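Local coordinates for protein transcriptional regulator, putative (Vibrio cholerae O1 biovar eltor str. N16961, PDB 3BJN) that probably binds DNA and regulates transcription as an IclR-type repressor, this piece being its C-terminal GAF-like domain, at residues V18-L22 / Q160-L165; M29-P35 / I135-M141; Y38-S44 / Q58-L64; A68-V72 / G123-P127. All blocks are in the same frame, centred on the assembly; numbering follows the deposited sequence.

Interaction 1. Residues V18-L22 / Q160-L165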
loop_
_atom_site.group_PDB
_atom_site.type_symbol
_atom_site.label_atom_id
_atom_site.label_comp_id
_atom_site.label_asym_id
_atom_site.label_seq_id
_atom_site.Cartn_x
_atom_site.Cartn_y
_atom_site.Cartn_z
ATOM N N VAL A 18 6.470 -9.402 9.879
ATOM C CA VAL A 18 6.736 -8.003 9.563
ATOM C C VAL A 18 5.536 -7.109 9.941
ATOM O O VAL A 18 5.707 -6.013 10.518
ATOM C CB VAL A 18 7.124 -7.861 8.065
ATOM C CG1 VAL A 18 6.896 -6.458 7.575
ATOM C CG2 VAL A 18 8.594 -8.347 7.851
ATOM N N LEU A 19 4.314 -7.571 9.671
ATOM C CA LEU A 19 3.135 -6.740 10.001
ATOM C C LEU A 19 2.905 -6.655 11.500
ATOM O O LEU A 19 2.490 -5.616 12.038
ATOM C CB LEU A 19 1.877 -7.292 9.337
ATOM C CG LEU A 19 1.875 -7.206 7.813
ATOM C CD1 LEU A 19 0.611 -7.931 7.347
ATOM C CD2 LEU A 19 1.901 -5.750 7.321
ATOM N N SER A 20 3.161 -7.763 12.194
ATOM C CA SER A 20 3.056 -7.753 13.661
ATOM C C SER A 20 3.987 -6.696 14.269
ATOM O O SER A 20 3.579 -5.850 15.082
ATOM C CB SER A 20 3.413 -9.126 14.186
ATOM O OG SER A 20 3.463 -9.138 15.607
ATOM N N ARG A 21 5.257 -6.728 13.862
ATOM C CA ARG A 21 6.219 -5.738 14.367
ATOM C C ARG A 21 5.800 -4.309 14.005
ATOM O O ARG A 21 5.894 -3.397 14.827
ATOM C CB ARG A 21 7.620 -6.025 13.809
ATOM C CG ARG A 21 8.632 -5.011 14.327
ATOM C CD ARG A 21 10.053 -5.421 13.956
ATOM N NE ARG A 21 10.228 -5.287 12.513
ATOM C CZ ARG A 21 11.395 -5.086 11.896
ATOM N NH1 ARG A 21 12.519 -4.977 12.604
ATOM N NH2 ARG A 21 11.434 -5.000 10.569
ATOM N N LEU A 22 5.365 -4.126 12.757
ATOM C CA LEU A 22 5.021 -2.797 12.260
ATOM C C LEU A 22 3.906 -2.194 13.111
ATOM O O LEU A 22 3.980 -1.017 13.496
ATOM C CB LEU A 22 4.576 -2.920 10.814
ATOM C CG LEU A 22 4.129 -1.619 10.178
ATOM C CD1 LEU A 22 5.148 -0.454 10.307
ATOM C CD2 LEU A 22 3.904 -1.974 8.697
ATOM N N GLN A 160 10.929 0.253 6.433
ATOM C CA GLN A 160 11.666 -0.788 7.139
ATOM C C GLN A 160 10.983 -2.151 6.962
ATOM O O GLN A 160 11.647 -3.154 6.687
ATOM C CB GLN A 160 11.712 -0.387 8.629
ATOM C CG GLN A 160 12.408 -1.373 9.514
ATOM C CD GLN A 160 12.416 -0.918 10.959
ATOM O OE1 GLN A 160 11.575 -0.110 11.381
ATOM N NE2 GLN A 160 13.340 -1.460 11.733
ATOM N N ALA A 161 9.656 -2.158 7.099
ATOM C CA ALA A 161 8.870 -3.380 6.926
ATOM C C ALA A 161 8.997 -3.951 5.517
ATOM O O ALA A 161 9.268 -5.129 5.345
ATOM C CB ALA A 161 7.391 -3.110 7.273
ATOM N N ALA A 162 8.802 -3.093 4.516
ATOM C CA ALA A 162 8.868 -3.506 3.112
ATOM C C ALA A 162 10.264 -4.027 2.739
ATOM O O ALA A 162 10.408 -5.047 2.047
ATOM C CB ALA A 162 8.476 -2.343 2.243
ATOM N N ARG A 163 11.302 -3.334 3.212
ATOM C CA ARG A 163 12.681 -3.751 2.917
ATOM C C ARG A 163 13.028 -5.122 3.516
ATOM O O ARG A 163 13.880 -5.850 2.997
ATOM C CB ARG A 163 13.646 -2.673 3.384
ATOM C CG ARG A 163 15.089 -2.925 3.024
ATOM C CD ARG A 163 15.851 -1.633 2.964
ATOM N NE ARG A 163 17.223 -1.842 2.510
ATOM C CZ ARG A 163 18.115 -0.864 2.392
ATOM N NH1 ARG A 163 17.764 0.386 2.668
ATOM N NH2 ARG A 163 19.338 -1.125 1.970
ATOM N N ALA A 164 12.362 -5.472 4.606
ATOM C CA ALA A 164 12.610 -6.715 5.315
ATOM C C ALA A 164 12.027 -7.914 4.581
ATOM O O ALA A 164 12.370 -9.053 4.906
ATOM C CB ALA A 164 12.061 -6.646 6.702
ATOM N N LEU A 165 11.188 -7.641 3.573
ATOM C CA LEU A 165 10.554 -8.671 2.745
ATOM C C LEU A 165 11.109 -8.739 1.317
ATOM O O LEU A 165 10.778 -9.680 0.584
ATOM C CB LEU A 165 9.036 -8.427 2.677
ATOM C CG LEU A 165 8.213 -8.603 3.947
ATOM C CD1 LEU A 165 6.774 -8.064 3.722
ATOM C CD2 LEU A 165 8.203 -10.055 4.427
ATOM O OXT LEU A 165 11.859 -7.885 0.825
HETATM O O HOH W 1 15.498 -3.979 12.220
#

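Interaction 2. Residues M29-P35 / I135-M141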
loop_
_atom_site.group_PDB
_atom_site.type_symbol
_atom_site.label_atom_id
_atom_site.label_comp_id
_atom_site.label_asym_id
_atom_site.label_seq_id
_atom_site.Cartn_x
_atom_site.Cartn_y
_atom_site.Cartn_z
HETATM N N MSE A 29 -2.929 -0.029 12.414
HETATM C CA MSE A 29 -3.263 -1.115 11.488
HETATM C C MSE A 29 -2.248 -1.158 10.368
HETATM O O MSE A 29 -1.814 -0.094 9.896
HETATM C CB MSE A 29 -4.589 -0.816 10.791
HETATM C CG MSE A 29 -5.796 -0.738 11.630
HETATM SE SE MSE A 29 -7.266 -0.915 10.348
HETATM C CE MSE A 29 -7.158 -2.757 10.170
ATOM N N ALA A 30 -1.894 -2.362 9.916
ATOM C CA ALA A 30 -0.932 -2.508 8.818
ATOM C C ALA A 30 -1.389 -3.660 7.949
ATOM O O ALA A 30 -2.002 -4.619 8.443
ATOM C CB ALA A 30 0.468 -2.787 9.365
ATOM N N ALA A 31 -1.106 -3.566 6.658
ATOM C CA ALA A 31 -1.533 -4.626 5.742
ATOM C C ALA A 31 -0.490 -4.895 4.668
ATOM O O ALA A 31 0.347 -4.039 4.371
ATOM C CB ALA A 31 -2.828 -4.245 5.076
ATOM N N TYR A 32 -0.567 -6.105 4.103
ATOM C CA TYR A 32 0.192 -6.485 2.918
ATOM C C TYR A 32 -0.797 -6.666 1.791
ATOM O O TYR A 32 -1.746 -7.460 1.898
ATOM C CB TYR A 32 0.893 -7.806 3.180
ATOM C CG TYR A 32 1.690 -8.330 2.025
ATOM C CD1 TYR A 32 2.763 -7.610 1.522
ATOM C CD2 TYR A 32 1.364 -9.547 1.445
ATOM C CE1 TYR A 32 3.522 -8.127 0.446
ATOM C CE2 TYR A 32 2.103 -10.064 0.386
ATOM C CZ TYR A 32 3.157 -9.338 -0.112
ATOM O OH TYR A 32 3.897 -9.873 -1.149
HETATM N N MSE A 33 -0.550 -5.896 0.753
HETATM C CA MSE A 33 -1.415 -5.828 -0.433
HETATM C C MSE A 33 -0.694 -6.400 -1.635
HETATM O O MSE A 33 0.526 -6.255 -1.754
HETATM C CB MSE A 33 -1.733 -4.359 -0.730
HETATM C CG MSE A 33 -1.947 -3.486 0.520
HETATM SE SE MSE A 33 -3.768 -3.911 1.127
HETATM C CE MSE A 33 -4.499 -2.932 -0.301
ATOM N N VAL A 34 -1.437 -7.020 -2.553
ATOM C CA VAL A 34 -0.813 -7.461 -3.804
ATOM C C VAL A 34 -1.689 -7.061 -4.966
ATOM O O VAL A 34 -2.920 -6.965 -4.836
ATOM C CB VAL A 34 -0.488 -8.971 -3.886
ATOM C CG1 VAL A 34 0.510 -9.372 -2.798
ATOM C CG2 VAL A 34 -1.758 -9.810 -3.866
ATOM N N PRO A 35 -1.052 -6.764 -6.108
ATOM C CA PRO A 35 -1.851 -6.373 -7.273
ATOM C C PRO A 35 -2.427 -7.599 -7.968
ATOM O O PRO A 35 -1.705 -8.587 -8.162
ATOM C CB PRO A 35 -0.837 -5.636 -8.150
ATOM C CG PRO A 35 0.514 -6.205 -7.791
ATOM C CD PRO A 35 0.414 -6.729 -6.373
ATOM N N ILE A 135 6.101 -7.170 -6.282
ATOM C CA ILE A 135 5.248 -8.269 -5.858
ATOM C C ILE A 135 4.093 -7.852 -4.938
ATOM O O ILE A 135 3.061 -8.511 -4.903
ATOM C CB ILE A 135 6.042 -9.483 -5.299
ATOM C CG1 ILE A 135 6.803 -9.115 -4.045
ATOM C CG2 ILE A 135 6.932 -10.147 -6.440
ATOM C CD1 ILE A 135 7.618 -10.252 -3.401
ATOM N N GLY A 136 4.257 -6.744 -4.230
ATOM C CA GLY A 136 3.207 -6.278 -3.336
ATOM C C GLY A 136 3.553 -4.954 -2.694
ATOM O O GLY A 136 4.418 -4.206 -3.178
ATOM N N ALA A 137 2.852 -4.640 -1.613
ATOM C CA ALA A 137 3.140 -3.398 -0.885
ATOM C C ALA A 137 2.819 -3.600 0.565
ATOM O O ALA A 137 1.879 -4.321 0.881
ATOM C CB ALA A 137 2.351 -2.240 -1.430
ATOM N N ILE A 138 3.571 -2.927 1.444
ATOM C CA ILE A 138 3.208 -2.869 2.874
ATOM C C ILE A 138 2.614 -1.512 3.111
ATOM O O ILE A 138 3.136 -0.511 2.604
ATOM C CB ILE A 138 4.468 -3.025 3.790
ATOM C CG1 ILE A 138 5.017 -4.458 3.693
ATOM C CG2 ILE A 138 4.143 -2.581 5.259
ATOM C CD1 ILE A 138 4.132 -5.519 4.352
ATOM N N SER A 139 1.535 -1.452 3.882
ATOM C CA SER A 139 0.823 -0.205 4.096
ATOM C C SER A 139 0.394 -0.058 5.548
ATOM O O SER A 139 0.098 -1.061 6.202
ATOM C CB SER A 139 -0.416 -0.179 3.209
ATOM O OG SER A 139 -0.074 -0.353 1.836
ATOM N N VAL A 140 0.384 1.180 6.025
ATOM C CA VAL A 140 -0.314 1.530 7.261
ATOM C C VAL A 140 -1.495 2.396 6.856
ATOM O O VAL A 140 -1.364 3.308 6.010
ATOM C CB VAL A 140 0.604 2.265 8.241
ATOM C CG1 VAL A 140 -0.200 3.094 9.297
ATOM C CG2 VAL A 140 1.563 1.242 8.909
HETATM N N MSE A 141 -2.652 2.079 7.432
HETATM C CA MSE A 141 -3.904 2.836 7.250
HETATM C C MSE A 141 -4.256 3.373 8.622
HETATM O O MSE A 141 -4.390 2.592 9.569
HETATM C CB MSE A 141 -5.018 1.903 6.760
HETATM C CG MSE A 141 -4.782 1.340 5.375
HETATM SE SE MSE A 141 -3.726 -0.314 5.506
HETATM C CE MSE A 141 -5.176 -1.534 5.040
HETATM O O HOH W 2 -4.557 2.404 12.251
#

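Interaction 3. Residues Y38-S44 / Q58-L64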
loop_
_atom_site.group_PDB
_atom_site.type_symbol
_atom_site.label_atom_id
_atom_site.label_comp_id
_atom_site.label_asym_id
_atom_site.label_seq_id
_atom_site.Cartn_x
_atom_site.Cartn_y
_atom_site.Cartn_z
ATOM N N TYR A 38 -7.009 -5.602 -12.097
ATOM C CA TYR A 38 -7.347 -4.197 -11.930
ATOM C C TYR A 38 -7.443 -3.779 -10.455
ATOM O O TYR A 38 -7.860 -2.635 -10.170
ATOM C CB TYR A 38 -8.690 -3.914 -12.600
ATOM C CG TYR A 38 -8.697 -4.007 -14.093
ATOM C CD1 TYR A 38 -7.668 -3.457 -14.871
ATOM C CD2 TYR A 38 -9.775 -4.594 -14.766
ATOM C CE1 TYR A 38 -7.709 -3.502 -16.263
ATOM C CE2 TYR A 38 -9.831 -4.649 -16.133
ATOM C CZ TYR A 38 -8.806 -4.096 -16.906
ATOM O OH TYR A 38 -8.928 -4.167 -18.275
ATOM N N ARG A 39 -7.135 -4.704 -9.527
ATOM C CA ARG A 39 -7.464 -4.478 -8.093
ATOM C C ARG A 39 -6.299 -4.756 -7.174
ATOM O O ARG A 39 -5.340 -5.407 -7.563
ATOM C CB ARG A 39 -8.693 -5.306 -7.656
ATOM C CG ARG A 39 -9.875 -5.123 -8.628
ATOM C CD ARG A 39 -11.078 -5.910 -8.197
ATOM N NE ARG A 39 -11.693 -5.388 -6.987
ATOM C CZ ARG A 39 -12.600 -4.408 -6.946
ATOM N NH1 ARG A 39 -12.998 -3.780 -8.062
ATOM N NH2 ARG A 39 -13.093 -4.026 -5.756
ATOM N N ALA A 40 -6.386 -4.182 -5.975
ATOM C CA ALA A 40 -5.385 -4.356 -4.914
ATOM C C ALA A 40 -6.036 -5.289 -3.901
ATOM O O ALA A 40 -7.054 -4.949 -3.302
ATOM C CB ALA A 40 -5.055 -3.014 -4.283
ATOM N N LEU A 41 -5.458 -6.470 -3.732
ATOM C CA LEU A 41 -5.999 -7.442 -2.793
ATOM C C LEU A 41 -5.311 -7.318 -1.422
ATOM O O LEU A 41 -4.088 -7.305 -1.341
ATOM C CB LEU A 41 -5.800 -8.857 -3.346
ATOM C CG LEU A 41 -6.173 -9.979 -2.386
ATOM C CD1 LEU A 41 -7.691 -10.044 -2.169
ATOM C CD2 LEU A 41 -5.665 -11.313 -2.911
ATOM N N CYS A 42 -6.097 -7.256 -0.358
ATOM C CA CYS A 42 -5.502 -7.264 0.973
ATOM C C CYS A 42 -5.252 -8.716 1.399
ATOM O O CYS A 42 -6.196 -9.452 1.702
ATOM C CB CYS A 42 -6.410 -6.546 1.945
ATOM S SG CYS A 42 -5.688 -6.502 3.596
ATOM N N VAL A 43 -3.993 -9.136 1.384
ATOM C CA VAL A 43 -3.660 -10.534 1.641
ATOM C C VAL A 43 -3.509 -10.840 3.135
ATOM O O VAL A 43 -3.887 -11.926 3.617
ATOM C CB VAL A 43 -2.377 -10.935 0.881
ATOM C CG1 VAL A 43 -1.870 -12.308 1.300
ATOM C CG2 VAL A 43 -2.658 -10.928 -0.632
ATOM N N SER A 44 -2.975 -9.875 3.874
ATOM C CA SER A 44 -2.788 -10.059 5.304
ATOM C C SER A 44 -2.961 -8.707 5.977
ATOM O O SER A 44 -2.498 -7.700 5.462
ATOM C CB SER A 44 -1.405 -10.625 5.598
ATOM O OG SER A 44 -1.252 -10.894 7.007
ATOM N N GLN A 58 -9.062 -7.807 5.034
ATOM C CA GLN A 58 -8.362 -9.015 4.614
ATOM C C GLN A 58 -9.247 -9.905 3.737
ATOM O O GLN A 58 -10.410 -10.174 4.073
ATOM C CB GLN A 58 -7.869 -9.805 5.827
ATOM C CG GLN A 58 -6.872 -10.867 5.444
ATOM C CD GLN A 58 -6.228 -11.527 6.642
ATOM O OE1 GLN A 58 -5.571 -10.879 7.462
ATOM N NE2 GLN A 58 -6.385 -12.836 6.732
ATOM N N GLY A 59 -8.689 -10.346 2.611
ATOM C CA GLY A 59 -9.416 -11.221 1.672
ATOM C C GLY A 59 -10.308 -10.484 0.692
ATOM O O GLY A 59 -10.943 -11.112 -0.172
ATOM N N GLN A 60 -10.372 -9.166 0.835
ATOM C CA GLN A 60 -11.130 -8.326 -0.105
ATOM C C GLN A 60 -10.188 -7.391 -0.873
ATOM O O GLN A 60 -9.086 -7.087 -0.421
ATOM C CB GLN A 60 -12.222 -7.529 0.620
ATOM C CG GLN A 60 -13.277 -8.408 1.352
ATOM C CD GLN A 60 -13.990 -9.429 0.453
ATOM O OE1 GLN A 60 -14.452 -9.108 -0.662
ATOM N NE2 GLN A 60 -14.111 -10.663 0.948
ATOM N N SER A 61 -10.657 -6.951 -2.045
ATOM C CA SER A 61 -9.875 -6.077 -2.904
ATOM C C SER A 61 -10.586 -4.756 -3.210
ATOM O O SER A 61 -11.811 -4.629 -3.048
ATOM C CB SER A 61 -9.545 -6.775 -4.218
ATOM O OG SER A 61 -10.739 -7.081 -4.897
ATOM N N GLN A 62 -9.791 -3.772 -3.612
ATOM C CA GLN A 62 -10.231 -2.423 -3.974
ATOM C C GLN A 62 -9.679 -2.102 -5.361
ATOM O O GLN A 62 -8.617 -2.588 -5.703
ATOM C CB GLN A 62 -9.639 -1.405 -2.988
ATOM C CG GLN A 62 -10.283 -1.404 -1.589
ATOM C CD GLN A 62 -11.661 -0.743 -1.579
ATOM O OE1 GLN A 62 -11.835 0.384 -2.060
ATOM N NE2 GLN A 62 -12.646 -1.446 -1.029
ATOM N N PRO A 63 -10.329 -1.206 -6.113
ATOM C CA PRO A 63 -9.708 -0.840 -7.388
ATOM C C PRO A 63 -8.292 -0.278 -7.213
ATOM O O PRO A 63 -8.013 0.462 -6.256
ATOM C CB PRO A 63 -10.653 0.252 -7.935
ATOM C CG PRO A 63 -11.959 0.001 -7.248
ATOM C CD PRO A 63 -11.598 -0.491 -5.882
ATOM N N LEU A 64 -7.412 -0.634 -8.143
ATOM C CA LEU A 64 -6.033 -0.188 -8.155
ATOM C C LEU A 64 -5.992 1.185 -8.807
ATOM O O LEU A 64 -5.760 1.330 -10.028
ATOM C CB LEU A 64 -5.199 -1.226 -8.920
ATOM C CG LEU A 64 -3.760 -1.577 -8.582
ATOM C CD1 LEU A 64 -3.455 -1.584 -7.154
ATOM C CD2 LEU A 64 -3.366 -2.913 -9.295
HETATM O O HOH W 3 -7.674 -4.055 -0.674
#

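Interaction 4. Residues A68-V72 / G123-P127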
loop_
_atom_site.group_PDB
_atom_site.type_symbol
_atom_site.label_atom_id
_atom_site.label_comp_id
_atom_site.label_asym_id
_atom_site.label_seq_id
_atom_site.Cartn_x
_atom_site.Cartn_y
_atom_site.Cartn_z
ATOM N N ALA A 68 -2.488 5.381 -1.227
ATOM C CA ALA A 68 -1.038 5.144 -1.251
ATOM C C ALA A 68 -0.646 3.758 -1.757
ATOM O O ALA A 68 0.301 3.655 -2.506
ATOM C CB ALA A 68 -0.453 5.388 0.135
ATOM N N SER A 69 -1.377 2.711 -1.363
ATOM C CA SER A 69 -1.017 1.342 -1.751
ATOM C C SER A 69 -1.135 1.180 -3.269
ATOM O O SER A 69 -0.227 0.642 -3.919
ATOM C CB SER A 69 -1.978 0.331 -1.102
ATOM O OG SER A 69 -1.938 0.396 0.304
ATOM N N SER A 70 -2.259 1.642 -3.820
ATOM C CA SER A 70 -2.479 1.585 -5.283
ATOM C C SER A 70 -1.398 2.377 -6.012
ATOM O O SER A 70 -0.834 1.895 -7.003
ATOM C CB SER A 70 -3.845 2.157 -5.686
ATOM O OG SER A 70 -4.873 1.338 -5.180
ATOM N N LYS A 71 -1.078 3.565 -5.510
ATOM C CA LYS A 71 -0.130 4.441 -6.208
ATOM C C LYS A 71 1.316 3.920 -6.167
ATOM O O LYS A 71 2.068 4.115 -7.115
ATOM C CB LYS A 71 -0.212 5.864 -5.667
ATOM C CG LYS A 71 -1.494 6.589 -6.020
ATOM C CD LYS A 71 -1.381 8.001 -5.491
ATOM C CE LYS A 71 -2.715 8.648 -5.282
ATOM N NZ LYS A 71 -2.517 9.866 -4.445
ATOM N N VAL A 72 1.707 3.272 -5.065
ATOM C CA VAL A 72 3.013 2.601 -4.986
ATOM C C VAL A 72 3.113 1.453 -5.994
ATOM O O VAL A 72 4.119 1.324 -6.716
ATOM C CB VAL A 72 3.243 2.050 -3.568
ATOM C CG1 VAL A 72 4.304 0.949 -3.578
ATOM C CG2 VAL A 72 3.632 3.183 -2.704
ATOM N N GLY A 123 -3.148 6.874 4.160
ATOM C CA GLY A 123 -2.345 5.697 3.866
ATOM C C GLY A 123 -0.887 6.046 3.661
ATOM O O GLY A 123 -0.569 7.094 3.092
ATOM N N ILE A 124 -0.002 5.163 4.129
ATOM C CA ILE A 124 1.447 5.295 3.867
ATOM C C ILE A 124 1.928 3.922 3.418
ATOM O O ILE A 124 1.676 2.927 4.101
ATOM C CB ILE A 124 2.241 5.800 5.117
ATOM C CG1 ILE A 124 1.812 7.243 5.413
ATOM C CG2 ILE A 124 3.742 5.733 4.829
ATOM C CD1 ILE A 124 2.281 7.857 6.769
ATOM N N SER A 125 2.570 3.837 2.254
ATOM C CA SER A 125 2.857 2.522 1.676
ATOM C C SER A 125 4.198 2.478 0.975
ATOM O O SER A 125 4.665 3.490 0.440
ATOM C CB SER A 125 1.756 2.094 0.700
ATOM O OG SER A 125 0.474 2.313 1.251
ATOM N N ALA A 126 4.818 1.299 1.007
ATOM C CA ALA A 126 6.094 1.093 0.320
ATOM C C ALA A 126 6.063 -0.227 -0.445
ATOM O O ALA A 126 5.384 -1.146 -0.022
ATOM C CB ALA A 126 7.257 1.131 1.326
ATOM N N PRO A 127 6.792 -0.312 -1.568
ATOM C CA PRO A 127 6.698 -1.509 -2.419
ATOM C C PRO A 127 7.509 -2.671 -1.851
ATOM O O PRO A 127 8.561 -2.460 -1.223
ATOM C CB PRO A 127 7.348 -1.056 -3.731
ATOM C CG PRO A 127 8.390 -0.019 -3.287
ATOM C CD PRO A 127 7.760 0.681 -2.118
#

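Interaction 1. Residues V18-L22 / Q160-L165
Val-18 lies over Ala-161, its CG1 3.4 Å from Ala-161 CB, while its CG2 reaches Ala-164 CB at 4.0 Å and Leu-165 CD2 at 3.8 Å. The short branched valine fits the gap between helix 12-26 and the end of helix 144-163, and the alanine's single methyl lets the two backbones come within 5.7 Å, CA to CA, at Val-18 and Ala-161. One turn on, Leu-22 adds CD2 against the same methyl, 3.9 Å from Ala-161 CB. Both helices lie on the same face of the domain's antiparallel sheet, where Leu-19, Leu-22, Ala-161 and Leu-165 all touch Ile-138. Outward from the sheet, Arg-21 extends so that one face of its guanidinium lies over Gln-160 CD; Arg-21 NH1 gives a hydrogen bond to a water at 3.2 Å, and Gln-160 NE2 a weak one to it, while Gln-160 OE1 bonds His-157. The contact thus combines an apolar centre of aliphatic side chains with a polar margin where guanidinium, amide and water meet.

Interaction 2. Residues M29-P35 / I135-M141
Strands 29-36 and 133-143 are antiparallel neighbours in the middle of the six-stranded sheet of this GAF-like IclR C-terminal domain, their short segments running at 151° to each other. Backbone bonds hold them in register: Ala-31 with Ser-139 and Met-33 with Ala-137 are hydrogen-bonded pairs, Ala-30 with Val-140 and Tyr-32 with Ile-138 non-hydrogen-bonded ones. On the face of Ala-31, the hollow above its lone methyl is filled by the long, flexible side chain of Met-141, a selenomethionine, whose CE lies 3.6 Å from Ala-31 CB. Met-33, also selenomethionine, leans over Ser-139, with CG 3.9 Å from Ser-139 OG; that hydroxyl bonds Ser-69 and Ser-125. The other face carries the bulk of Tyr-32 and Ile-138, CD1 to CD1 3.8 Å, and is covered by helix 12-26 through Val-15, Leu-19 and Leu-22. The tyrosine ring swings across toward Gly-136, its CE1 4.2 Å from Gly-136 CA. A CB there would clash with both Tyr-32 CE1 and Met-33 O, so the missing side chain makes the hollow the ring needs. Ile-135 and Gly-136 form a classic beta bulge opposite Val-128. At the far end a water bridges the strands, accepting from Met-29 N at 2.9 Å and donating to Met-141 O at 2.7 Å.

Interaction 3. Residues Y38-S44 / Q58-L64
In this GAF-like fold the short strand 61-63, with its flanking loop residues, forms an antiparallel edge ladder on strand 39-45. Gln-58 lays its aliphatic part along the neighbouring backbone, CG 3.7 Å from Val-43 O, and its OE1 accepts from Gln-45 N. Gly-59 gives its N to Cys-42 O at 2.8 Å; its positive phi, easily adopted without a CB, then turns the chain toward Gln-60. Gln-60 points its side chain away, and its O receives Cys-42 N at 3.0 Å. Ser-61 forms a non-hydrogen-bonded pair with Leu-41 (CA to CA 4.1 Å), and its short hydroxyl side chain and its carbonyl both receive Arg-39. Gln-62 makes the central hydrogen-bonded pair with Ala-40, through Ala-40 N to Gln-62 O at 2.8 Å and Gln-62 N to Ala-40 O at 3.0 Å. Pro-63 lacks an amide hydrogen but needs none in its non-hydrogen-bonded pair with Arg-39. Leu-64 closes the ladder, N to Tyr-38 O at 2.9 Å, and turns inward, CD1 3.6 Å from Ala-40 CB, where Met-73 joins the packing. The Arg-39 guanidinium lays one face over Gln-62 C and Pro-63 N, with Arg-39 NE bonding Ser-61 OG at 2.9 Å and Arg-39 NH2 bonding Ser-61 O at 3.1 Å.

Interaction 4. Residues A68-V72 / G123-P127
Helix 67-76 packs on the antiparallel sheet of this GAF-like (alpha+beta) domain, its short segment crossing strand segment 123-127 at -26°, with axes 7.1 Å apart. Ala-68 comes first: its methyl rests near Gly-123 O and Ser-125 OG, with Ala-68 CB 3.4 Å from each, so a larger side chain would have little room; Gly-123, having no side chain, leaves its backbone open to that methyl. Ser-69 follows, a small polar residue suited to a buried spot where other hydroxyls gather. Its OG lies 3.2 Å from Ser-125 OG, and both hydroxyls hydrogen-bond Ser-139 on the adjacent strand. Ser-70 points away and Lys-71 lies out of reach of the strand, making a salt bridge with Glu-116. Val-72, one turn beyond Ala-68, comes back to the sheet; its branched side chain spreads along the strand, touching Ser-125 with one methyl and Pro-127 with the other. Its CG2 meets Ser-125 O at 3.3 Å, and its CG1 sits 3.6 Å from Pro-127 CB.

How the interactions relate
From the N terminus, helix 12-26 opens the longest loop, which interaction 1 closes at the last helix turn, tying the two ends of the domain together; the other three contacts lie within that span. Interaction 2 opens next and joins the first strand to strand 133-143 at the sheet's centre. It encloses interaction 3, a short closure adding the edge strand, and then interaction 4, which brings helix 67-76 onto strand 121-130. Interactions 3 and 4 follow in series, and none of the loops cross. Helices 12-26 and 144-163 thus cover one face of the sheet and helix 67-76 the other, with interaction 2 between them.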